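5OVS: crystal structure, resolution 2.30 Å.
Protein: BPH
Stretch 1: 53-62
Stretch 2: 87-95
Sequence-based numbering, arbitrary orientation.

Stretch 1 53-62: TFKLILADYF
Stretch 2 87-95: ALKEHYYLQ

Stretch 1 is helical over most of its length, through Phe62 and on beyond it, and stretch 2 brings the closing part of a second helix, which begins earlier in the chain, and then a loop. The two axes approach to 11.8 Å, and their N-to-C directions stand 95° apart, nearly perpendicular; the contact buries 381 Å² in all. Ile57 CA lies 7.1 Å from Tyr92 CA, and Tyr61 CA lies 8.2 Å from Ala87 CA; one helical turn separates Ile57 from Tyr61, which places both on the side facing stretch 2. Farther along, Tyr93 takes a left-handed conformation (phi/psi 65/40), and Leu94 N donates to Leu88 O at 3.0 Å, folding the chain back.

The polar interaction is a single hydrogen bond. Tyr92 (chi1 -58°, chi2 -82°) reaches across, and its OH donates to Asp60 OD2 at 2.7 Å. Asp60, with chi1 t, meets the ring near its plane, in keeping with a phenol hydroxyl's preference for the ring plane. Tyrosine suits this place because it joins a long apolar ring to a polar tip.

That ring also receives a CH-pi contact. Ile57 (m, t) sets CG2 over one face, 3.6 Å from the centroid of the Tyr92 ring and 15° off its normal; a beta-branched side chain such as isoleucine's carries a methyl directly on CB, close to its own backbone.

The remaining contacts are apolar. Ile57 CG2 also packs 3.6 Å from Leu88 CD2, so this methyl touches both leucine and tyrosine. Leu88 (m, t) starts sideways, but its end turns inward. Tyr61 (chi1 t, chi2 72°) brings CE1 to 3.5 Å from Ala87 CB, where alanine's small side chain lets the ring come near the second helix. At the other end, Phe54 (chi1 m) presents its ring edge to Leu94 (t, p), with Phe54 CE1 4.0 Å from Leu94 CD1.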

# COMPACT_ATOMS: atom_id res chain seq x y z
N THR K 53 6.41 -31.29 10.59
CA THR K 53 7.52 -31.20 11.50
C THR K 53 7.03 -31.33 12.95
O THR K 53 7.77 -31.77 13.84
CB THR K 53 8.27 -29.87 11.29
OG1 THR K 53 8.63 -29.75 9.91
CG2 THR K 53 9.53 -29.79 12.13
N PHE K 54 5.76 -30.98 13.18
CA PHE K 54 5.24 -30.88 14.54
C PHE K 54 5.27 -32.21 15.28
O PHE K 54 5.53 -32.24 16.48
CB PHE K 54 3.84 -30.26 14.56
CG PHE K 54 3.85 -28.77 14.38
CD1 PHE K 54 4.56 -27.96 15.25
CD2 PHE K 54 3.15 -28.17 13.33
CE1 PHE K 54 4.59 -26.59 15.08
CE2 PHE K 54 3.17 -26.80 13.16
CZ PHE K 54 3.89 -26.01 14.03
N LYS K 55 5.02 -33.30 14.56
CA LYS K 55 5.06 -34.63 15.16
C LYS K 55 6.47 -34.98 15.66
O LYS K 55 6.63 -35.66 16.68
CB LYS K 55 4.50 -35.70 14.20
CG LYS K 55 5.26 -35.86 12.89
CD LYS K 55 5.07 -37.26 12.34
CE LYS K 55 5.58 -37.39 10.92
NZ LYS K 55 4.58 -36.88 9.95
N LEU K 56 7.48 -34.47 14.96
CA LEU K 56 8.88 -34.67 15.35
C LEU K 56 9.20 -33.77 16.52
O LEU K 56 9.81 -34.20 17.51
CB LEU K 56 9.80 -34.35 14.18
CG LEU K 56 9.45 -35.12 12.91
CD1 LEU K 56 10.06 -34.47 11.68
CD2 LEU K 56 9.86 -36.58 13.03
N ILE K 57 8.77 -32.51 16.42
CA ILE K 57 8.94 -31.59 17.54
C ILE K 57 8.33 -32.18 18.81
O ILE K 57 9.00 -32.26 19.84
CB ILE K 57 8.36 -30.18 17.25
CG1 ILE K 57 9.20 -29.47 16.18
CG2 ILE K 57 8.37 -29.32 18.51
CD1 ILE K 57 8.56 -28.22 15.62
N LEU K 58 7.08 -32.63 18.72
CA LEU K 58 6.33 -33.05 19.92
C LEU K 58 6.89 -34.28 20.61
O LEU K 58 6.99 -34.30 21.83
CB LEU K 58 4.84 -33.24 19.61
CG LEU K 58 4.00 -32.01 19.21
CD1 LEU K 58 2.60 -32.15 19.80
CD2 LEU K 58 4.59 -30.68 19.65
N ALA K 59 7.27 -35.29 19.83
CA ALA K 59 7.93 -36.50 20.35
C ALA K 59 9.24 -36.17 21.05
O ALA K 59 9.49 -36.63 22.16
CB ALA K 59 8.17 -37.49 19.22
N ASP K 60 10.08 -35.38 20.39
CA ASP K 60 11.31 -34.84 20.98
C ASP K 60 11.00 -34.15 22.31
O ASP K 60 11.55 -34.49 23.36
CB ASP K 60 11.94 -33.84 20.01
CG ASP K 60 13.34 -33.45 20.38
OD1 ASP K 60 14.27 -34.20 20.04
OD2 ASP K 60 13.52 -32.37 20.98
N TYR K 61 10.08 -33.19 22.26
CA TYR K 61 9.72 -32.44 23.46
C TYR K 61 9.29 -33.36 24.61
O TYR K 61 9.79 -33.23 25.73
CB TYR K 61 8.62 -31.43 23.14
CG TYR K 61 8.19 -30.64 24.36
CD1 TYR K 61 9.03 -29.66 24.90
CD2 TYR K 61 6.96 -30.88 24.97
CE1 TYR K 61 8.64 -28.94 26.02
CE2 TYR K 61 6.57 -30.16 26.09
CZ TYR K 61 7.41 -29.20 26.61
OH TYR K 61 7.02 -28.49 27.72
N PHE K 62 8.36 -34.27 24.34
CA PHE K 62 7.78 -35.10 25.39
C PHE K 62 8.75 -36.16 25.88
O PHE K 62 8.71 -36.54 27.05
CB PHE K 62 6.44 -35.72 24.94
CG PHE K 62 5.31 -34.73 24.84
CD1 PHE K 62 4.95 -33.94 25.93
CD2 PHE K 62 4.59 -34.57 23.65
CE1 PHE K 62 3.90 -33.02 25.84
CE2 PHE K 62 3.56 -33.65 23.55
CZ PHE K 62 3.21 -32.88 24.65
N ALA K 87 8.06 -23.53 24.82
CA ALA K 87 9.15 -24.33 24.25
C ALA K 87 9.17 -24.28 22.72
O ALA K 87 10.24 -24.29 22.12
CB ALA K 87 9.08 -25.76 24.74
N LEU K 88 8.00 -24.24 22.08
CA LEU K 88 7.93 -24.12 20.61
C LEU K 88 8.61 -22.85 20.10
O LEU K 88 9.28 -22.86 19.08
CB LEU K 88 6.48 -24.12 20.11
CG LEU K 88 5.72 -25.44 20.27
CD1 LEU K 88 4.25 -25.25 19.92
CD2 LEU K 88 6.33 -26.55 19.42
N LYS K 89 8.42 -21.75 20.83
CA LYS K 89 9.06 -20.49 20.49
C LYS K 89 10.54 -20.51 20.83
O LYS K 89 11.36 -20.06 20.04
CB LYS K 89 8.41 -19.36 21.25
CG LYS K 89 6.98 -19.10 20.83
CD LYS K 89 6.34 -18.07 21.73
CE LYS K 89 6.84 -16.67 21.43
NZ LYS K 89 6.23 -15.69 22.36
N GLU K 90 10.87 -21.03 22.01
CA GLU K 90 12.24 -20.94 22.52
C GLU K 90 13.22 -21.91 21.88
O GLU K 90 14.35 -21.53 21.63
CB GLU K 90 12.25 -21.14 24.03
CG GLU K 90 13.58 -20.74 24.66
CD GLU K 90 13.73 -21.21 26.09
OE1 GLU K 90 12.73 -21.72 26.65
OE2 GLU K 90 14.84 -21.07 26.64
N HIS K 91 12.82 -23.16 21.64
CA HIS K 91 13.74 -24.19 21.15
C HIS K 91 13.49 -24.69 19.74
O HIS K 91 14.38 -25.26 19.15
CB HIS K 91 13.74 -25.40 22.09
CG HIS K 91 13.97 -25.04 23.52
ND1 HIS K 91 15.21 -24.68 24.01
CD2 HIS K 91 13.12 -24.98 24.57
CE1 HIS K 91 15.11 -24.42 25.30
NE2 HIS K 91 13.85 -24.60 25.67
N TYR K 92 12.28 -24.51 19.21
CA TYR K 92 11.91 -25.15 17.94
C TYR K 92 11.51 -24.17 16.83
O TYR K 92 10.98 -24.58 15.79
CB TYR K 92 10.80 -26.19 18.16
CG TYR K 92 11.15 -27.29 19.15
CD1 TYR K 92 11.90 -28.39 18.77
CD2 TYR K 92 10.69 -27.23 20.47
CE1 TYR K 92 12.20 -29.40 19.68
CE2 TYR K 92 10.98 -28.23 21.38
CZ TYR K 92 11.74 -29.31 20.98
OH TYR K 92 12.02 -30.29 21.90
N TYR K 93 11.77 -22.88 17.05
CA TYR K 93 11.70 -21.87 15.99
C TYR K 93 10.31 -21.65 15.39
O TYR K 93 10.14 -21.47 14.18
CB TYR K 93 12.74 -22.20 14.90
CG TYR K 93 14.11 -22.46 15.49
CD1 TYR K 93 14.88 -21.40 16.02
CD2 TYR K 93 14.64 -23.74 15.56
CE1 TYR K 93 16.13 -21.62 16.58
CE2 TYR K 93 15.89 -23.97 16.12
CZ TYR K 93 16.63 -22.91 16.63
OH TYR K 93 17.86 -23.13 17.19
N LEU K 94 9.31 -21.66 16.28
CA LEU K 94 7.94 -21.33 15.93
C LEU K 94 7.84 -19.84 15.62
O LEU K 94 8.52 -19.04 16.25
CB LEU K 94 7.03 -21.64 17.11
CG LEU K 94 5.53 -21.49 16.88
CD1 LEU K 94 5.02 -22.70 16.12
CD2 LEU K 94 4.80 -21.34 18.19
N GLN K 95 6.98 -19.46 14.67
CA GLN K 95 6.74 -18.04 14.36
C GLN K 95 5.42 -17.51 14.91
O GLN K 95 4.38 -18.15 14.77
CB GLN K 95 6.82 -17.82 12.86
CG GLN K 95 8.19 -18.17 12.30
CD GLN K 95 8.57 -17.37 11.07
OE1 GLN K 95 7.87 -17.38 10.06
NE2 GLN K 95 9.69 -16.67 11.15